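Local structure of putative alpha/beta hydrolase (4RPC) at residues 103-107 and 192-197; 113-119 and 203-208. The protein is of unproven function but belongs to the alpha/beta hydrolase family, and so probably cleaves a substrate by hydrolysis through a serine nucleophile. Residues are numbered along the deposited sequence.

Contact 1 (103-107 and 192-197)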
loop_
_atom_site.group_PDB
_atom_site.type_symbol
_atom_site.label_atom_id
_atom_site.label_comp_id
_atom_site.label_asym_id
_atom_site.label_seq_id
_atom_site.Cartn_x
_atom_site.Cartn_y
_atom_site.Cartn_z
ATOM N N VAL A 103 -3.488 -4.717 -6.317
ATOM C CA VAL A 103 -3.417 -5.881 -7.165
ATOM C C VAL A 103 -4.784 -6.481 -7.302
ATOM O O VAL A 103 -5.241 -6.802 -8.384
ATOM C CB VAL A 103 -2.408 -6.909 -6.621
ATOM C CG1 VAL A 103 -2.447 -8.204 -7.426
ATOM C CG2 VAL A 103 -1.020 -6.339 -6.691
ATOM N N GLU A 104 -5.461 -6.627 -6.180
ATOM C CA GLU A 104 -6.821 -7.179 -6.202
ATOM C C GLU A 104 -7.758 -6.365 -7.075
ATOM O O GLU A 104 -8.670 -6.915 -7.744
ATOM C CB GLU A 104 -7.378 -7.252 -4.795
ATOM C CG GLU A 104 -8.768 -7.797 -4.661
ATOM C CD GLU A 104 -8.867 -9.249 -4.961
ATOM O OE1 GLU A 104 -7.836 -9.965 -4.935
ATOM O OE2 GLU A 104 -9.998 -9.672 -5.245
HETATM N N MSE A 105 -7.614 -5.061 -7.034
HETATM C CA MSE A 105 -8.408 -4.236 -7.964
HETATM C C MSE A 105 -8.084 -4.512 -9.419
HETATM O O MSE A 105 -8.967 -4.518 -10.239
HETATM C CB MSE A 105 -8.251 -2.764 -7.624
HETATM C CG MSE A 105 -9.199 -2.554 -6.429
HETATM SE SE MSE A 105 -8.935 -0.700 -5.946
HETATM C CE MSE A 105 -10.246 -0.133 -7.327
ATOM N N ALA A 106 -6.819 -4.810 -9.733
ATOM C CA ALA A 106 -6.426 -5.105 -11.120
ATOM C C ALA A 106 -6.969 -6.423 -11.611
ATOM O O ALA A 106 -7.159 -6.598 -12.793
ATOM C CB ALA A 106 -4.901 -5.083 -11.282
ATOM N N ILE A 107 -7.191 -7.348 -10.696
ATOM C CA ILE A 107 -7.674 -8.679 -11.010
ATOM C C ILE A 107 -9.195 -8.744 -11.151
ATOM O O ILE A 107 -9.697 -9.462 -11.998
ATOM C CB ILE A 107 -7.253 -9.636 -9.885
ATOM C CG1 ILE A 107 -5.746 -9.832 -9.889
ATOM C CG2 ILE A 107 -8.054 -10.935 -9.940
ATOM C CD1 ILE A 107 -5.299 -10.651 -8.684
ATOM N N TYR A 192 -4.212 -12.658 2.759
ATOM C CA TYR A 192 -4.322 -12.584 1.280
ATOM C C TYR A 192 -3.382 -13.567 0.601
ATOM O O TYR A 192 -2.178 -13.577 0.821
ATOM C CB TYR A 192 -4.045 -11.179 0.803
ATOM C CG TYR A 192 -4.406 -10.893 -0.652
ATOM C CD1 TYR A 192 -5.700 -11.058 -1.112
ATOM C CD2 TYR A 192 -3.480 -10.425 -1.531
ATOM C CE1 TYR A 192 -6.022 -10.772 -2.431
ATOM C CE2 TYR A 192 -3.784 -10.163 -2.850
ATOM C CZ TYR A 192 -5.060 -10.307 -3.310
ATOM O OH TYR A 192 -5.383 -10.030 -4.660
ATOM N N ASP A 193 -3.922 -14.404 -0.237
ATOM C CA ASP A 193 -3.097 -15.356 -0.956
ATOM C C ASP A 193 -3.239 -15.154 -2.469
ATOM O O ASP A 193 -4.203 -15.598 -3.088
ATOM C CB ASP A 193 -3.502 -16.744 -0.487
ATOM C CG ASP A 193 -2.666 -17.863 -1.082
ATOM O OD1 ASP A 193 -1.704 -17.631 -1.824
ATOM O OD2 ASP A 193 -3.047 -19.011 -0.826
ATOM N N LEU A 194 -2.278 -14.456 -3.052
ATOM C CA LEU A 194 -2.344 -14.077 -4.470
ATOM C C LEU A 194 -2.063 -15.254 -5.422
ATOM O O LEU A 194 -2.712 -15.385 -6.423
ATOM C CB LEU A 194 -1.338 -12.971 -4.750
ATOM C CG LEU A 194 -1.193 -12.489 -6.182
ATOM C CD1 LEU A 194 -2.552 -12.060 -6.663
ATOM C CD2 LEU A 194 -0.175 -11.372 -6.249
ATOM N N LYS A 195 -1.113 -16.114 -5.082
ATOM C CA LYS A 195 -0.782 -17.260 -5.923
ATOM C C LYS A 195 -2.005 -18.110 -6.193
ATOM O O LYS A 195 -2.196 -18.549 -7.329
ATOM C CB LYS A 195 0.313 -18.126 -5.268
ATOM C CG LYS A 195 0.708 -19.352 -6.082
ATOM C CD LYS A 195 2.226 -19.528 -6.159
ATOM C CE LYS A 195 2.608 -20.908 -6.683
ATOM N NZ LYS A 195 1.920 -21.226 -7.979
ATOM N N ALA A 196 -2.828 -18.297 -5.153
ATOM C CA ALA A 196 -3.979 -19.191 -5.205
ATOM C C ALA A 196 -5.037 -18.744 -6.184
ATOM O O ALA A 196 -5.876 -19.541 -6.576
ATOM C CB ALA A 196 -4.613 -19.338 -3.834
ATOM N N LYS A 197 -5.020 -17.470 -6.551
ATOM C CA LYS A 197 -6.010 -16.944 -7.466
ATOM C C LYS A 197 -5.777 -17.333 -8.923
ATOM O O LYS A 197 -6.689 -17.280 -9.699
ATOM C CB LYS A 197 -6.063 -15.442 -7.350
ATOM C CG LYS A 197 -6.550 -15.075 -5.972
ATOM C CD LYS A 197 -6.808 -13.620 -5.863
ATOM C CE LYS A 197 -7.216 -13.310 -4.441
ATOM N NZ LYS A 197 -8.677 -13.436 -4.343
HETATM O O HOH W 1 -10.182 -12.351 -6.139
#
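Helix 97-108 meets the turn that follows helix 179-191 along one side, and the contact has a greasy half and a polar half. Val103, the first residue of the segment, points at the turn and sets its CG1 3.9 Å from CD1 of Leu194; its second methyl, CG2, faces the central sheet and packs on Leu118. Glu104 starts off sideways, but its side chain bends round (chi1 t, chi2 p) until OE1 accepts a very short hydrogen bond, 2.5 Å, from Tyr192 OH. The carboxylate lies at the edge of the tyrosine ring, near its plane, as suits a phenolic donor. The same OE1 is 3.6 Å from Lys197 NZ, a long salt bridge, and a water completes the link by donating to Glu104 OE2 (2.8 Å) and accepting from Lys197 NZ (2.6 Å). The lysine's main partner is Glu71 of helix 70-83, with which it forms a salt bridge; Glu104 is a secondary one. In the alpha/beta hydrolase fold, helix 97-108 is the one that follows the nucleophile elbow, probably built here around Ser96; the contact thus ties the C-terminal half of that helix to the chain leaving helix 179-191. Met105 (selenomethionine) turns the other way, onto Leu77. One helical turn after Val103, Ile107 comes back to the interface: its CD1 reaches CD1 of Leu194 at 3.7 Å and lies 4.1 Å from Tyr192 OH. Leu194 therefore sits against both branched side chains, while Leu222, Leu223 and Ile226 of helix 220-226 also pack on it.

Contact 2 (113-119 and 203-208); sequences VMNLLLD and ARVSVL
Strands 115-119 and 204-208 run parallel and in register, Asn115 beside Arg204 through to Asp119 beside Leu208, with paired CA atoms 4.8 to 4.9 Å apart. Their axes approach to 4.7 Å and cross at -19°. Phi/psi values are extended throughout both strands; just before them, Met114 (selenomethionine) breaks the run at -87/-38. Hydrogen bonds alternate as in any parallel pair: Arg204 N to Met114 O 3.0 Å, Leu116 N to Arg204 O 2.9 Å, Ser206 N to Leu116 O 2.8 Å, Leu118 N to Ser206 O 2.8 Å, and Leu208 N to Leu118 O 2.9 Å. On one face Leu116 and Leu118 (both chi1 m, chi2 t) flank Val205 (chi1 t): Leu116 CD1 to Val205 CG2 4.1 Å, Leu118 CD1 to Val205 CG1 3.9 Å. Ala203 CB closes that row, 4.0 Å from Leu116 CG. On the other face Asn115 OD1 (chi1 m) accepts from both NE and NH2 of Arg204 (chi1 t, chi2 t, chi3 p), each at 3.0 Å. A water donates to Asn115 OD1 (2.9 Å) and Arg204 O (3.0 Å) and accepts from Ser206 OG (chi1 m, 2.5 Å). Asp119 OD2 is hydrogen-bonded to Tyr93 OH. These are adjacent strands of the central alpha/beta hydrolase sheet, between strands 88-95 and 232-236; helix 249-259 covers the Asn115, Leu117, Arg204 and Leu208 face, and helix 97-108 packs on Leu116 and Leu118.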
loop_
_atom_site.group_PDB
_atom_site.type_symbol
_atom_site.label_atom_id
_atom_site.label_comp_id
_atom_site.label_asym_id
_atom_site.label_seq_id
_atom_site.Cartn_x
_atom_site.Cartn_y
_atom_site.Cartn_z
ATOM N N VAL A 113 -7.374 -0.895 -14.983
ATOM C CA VAL A 113 -6.184 -0.381 -14.336
ATOM C C VAL A 113 -4.984 -0.430 -15.311
ATOM O O VAL A 113 -4.598 -1.529 -15.781
ATOM C CB VAL A 113 -5.855 -1.226 -13.107
ATOM C CG1 VAL A 113 -4.577 -0.725 -12.448
ATOM C CG2 VAL A 113 -7.012 -1.190 -12.093
HETATM N N MSE A 114 -4.379 0.710 -15.588
HETATM C CA MSE A 114 -3.295 0.722 -16.593
HETATM C C MSE A 114 -1.979 0.414 -15.959
HETATM O O MSE A 114 -1.178 -0.252 -16.558
HETATM C CB MSE A 114 -3.079 1.998 -17.404
HETATM C CG MSE A 114 -3.295 1.704 -18.922
HETATM SE SE MSE A 114 -5.186 1.265 -19.255
HETATM C CE MSE A 114 -5.611 2.837 -18.179
ATOM N N ASN A 115 -1.723 0.905 -14.754
ATOM C CA ASN A 115 -0.427 0.742 -14.128
ATOM C C ASN A 115 -0.592 0.469 -12.656
ATOM O O ASN A 115 -1.380 1.160 -11.968
ATOM C CB ASN A 115 0.404 2.031 -14.241
ATOM C CG ASN A 115 0.852 2.360 -15.676
ATOM O OD1 ASN A 115 1.937 1.941 -16.108
ATOM N ND2 ASN A 115 0.078 3.180 -16.364
ATOM N N LEU A 116 0.205 -0.445 -12.130
ATOM C CA LEU A 116 0.226 -0.719 -10.702
ATOM C C LEU A 116 1.594 -0.335 -10.261
ATOM O O LEU A 116 2.562 -0.725 -10.920
ATOM C CB LEU A 116 0.001 -2.181 -10.408
ATOM C CG LEU A 116 -1.378 -2.726 -10.594
ATOM C CD1 LEU A 116 -1.322 -4.214 -10.375
ATOM C CD2 LEU A 116 -2.333 -2.100 -9.633
ATOM N N LEU A 117 1.686 0.475 -9.190
ATOM C CA LEU A 117 2.968 0.731 -8.542
ATOM C C LEU A 117 2.902 0.134 -7.167
ATOM O O LEU A 117 2.116 0.612 -6.308
ATOM C CB LEU A 117 3.229 2.211 -8.402
ATOM C CG LEU A 117 3.728 2.971 -9.618
ATOM C CD1 LEU A 117 2.671 3.047 -10.676
ATOM C CD2 LEU A 117 4.267 4.349 -9.240
ATOM N N LEU A 118 3.717 -0.860 -6.932
ATOM C CA LEU A 118 3.580 -1.642 -5.743
ATOM C C LEU A 118 4.782 -1.472 -4.895
ATOM O O LEU A 118 5.883 -1.835 -5.309
ATOM C CB LEU A 118 3.361 -3.109 -6.117
ATOM C CG LEU A 118 2.247 -3.360 -7.100
ATOM C CD1 LEU A 118 2.212 -4.824 -7.554
ATOM C CD2 LEU A 118 0.897 -2.956 -6.489
ATOM N N ASP A 119 4.582 -0.898 -3.707
ATOM C CA ASP A 119 5.684 -0.569 -2.819
ATOM C C ASP A 119 5.532 -1.446 -1.588
ATOM O O ASP A 119 4.566 -1.277 -0.861
ATOM C CB ASP A 119 5.600 0.959 -2.493
ATOM C CG ASP A 119 6.890 1.582 -1.837
ATOM O OD1 ASP A 119 7.836 0.842 -1.418
ATOM O OD2 ASP A 119 6.946 2.864 -1.725
ATOM N N ALA A 203 -2.621 -4.691 -16.383
ATOM C CA ALA A 203 -1.819 -3.561 -15.961
ATOM C C ALA A 203 -0.319 -3.797 -16.117
ATOM O O ALA A 203 0.171 -4.891 -15.852
ATOM C CB ALA A 203 -2.127 -3.221 -14.520
ATOM N N ARG A 204 0.418 -2.763 -16.506
ATOM C CA ARG A 204 1.855 -2.825 -16.371
ATOM C C ARG A 204 2.164 -2.701 -14.889
ATOM O O ARG A 204 1.653 -1.821 -14.227
ATOM C CB ARG A 204 2.509 -1.657 -17.052
ATOM C CG ARG A 204 4.015 -1.678 -16.866
ATOM C CD ARG A 204 4.673 -0.743 -17.879
ATOM N NE ARG A 204 4.179 0.617 -17.659
ATOM C CZ ARG A 204 4.485 1.676 -18.408
ATOM N NH1 ARG A 204 5.315 1.572 -19.454
ATOM N NH2 ARG A 204 3.945 2.847 -18.091
ATOM N N VAL A 205 3.022 -3.556 -14.378
ATOM C CA VAL A 205 3.380 -3.572 -12.985
ATOM C C VAL A 205 4.791 -2.987 -12.785
ATOM O O VAL A 205 5.808 -3.488 -13.339
ATOM C CB VAL A 205 3.361 -5.019 -12.468
ATOM C CG1 VAL A 205 3.906 -5.083 -11.047
ATOM C CG2 VAL A 205 1.943 -5.581 -12.484
ATOM N N SER A 206 4.865 -1.967 -11.948
ATOM C CA SER A 206 6.131 -1.469 -11.492
ATOM C C SER A 206 6.223 -1.735 -9.975
ATOM O O SER A 206 5.299 -1.393 -9.202
ATOM C CB SER A 206 6.202 0.012 -11.802
ATOM O OG SER A 206 5.748 0.246 -13.150
ATOM N N VAL A 207 7.343 -2.317 -9.555
ATOM C CA VAL A 207 7.645 -2.591 -8.157
ATOM C C VAL A 207 8.742 -1.661 -7.595
ATOM O O VAL A 207 9.888 -1.610 -8.125
ATOM C CB VAL A 207 8.158 -4.027 -8.045
ATOM C CG1 VAL A 207 8.078 -4.536 -6.597
ATOM C CG2 VAL A 207 7.359 -4.935 -8.951
ATOM N N LEU A 208 8.414 -0.940 -6.528
ATOM C CA LEU A 208 9.401 -0.164 -5.799
ATOM C C LEU A 208 9.944 -1.030 -4.646
ATOM O O LEU A 208 9.193 -1.623 -3.859
ATOM C CB LEU A 208 8.843 1.152 -5.291
ATOM C CG LEU A 208 7.766 1.843 -6.104
ATOM C CD1 LEU A 208 7.842 3.349 -5.933
ATOM C CD2 LEU A 208 7.668 1.502 -7.566
HETATM O O HOH W 2 3.439 0.528 -14.080
#

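Overall arrangement
From the N terminus, the chain first lays down strands 13-17, 23-27 and 50-54 and helix 70-83, then strand 88-95, and reaches helix 97-108, the first half of contact 1. It turns directly into strand 112-119, the first half of contact 2, before a long excursion of helices and loops, with no strand. On its return, residues 192-197 close contact 1, and 203-208 close contact 2 a few residues later. The two closures therefore cross. Their centres are about 13 Å apart. Contact 1 ties helix 97-108 to the loop after helix 179-191, and contact 2 joins strands 112-119 and 204-210 within the sheet; the helix packs on strand 112-119, with Val103 CG2 3.7 Å from Leu118 CD1.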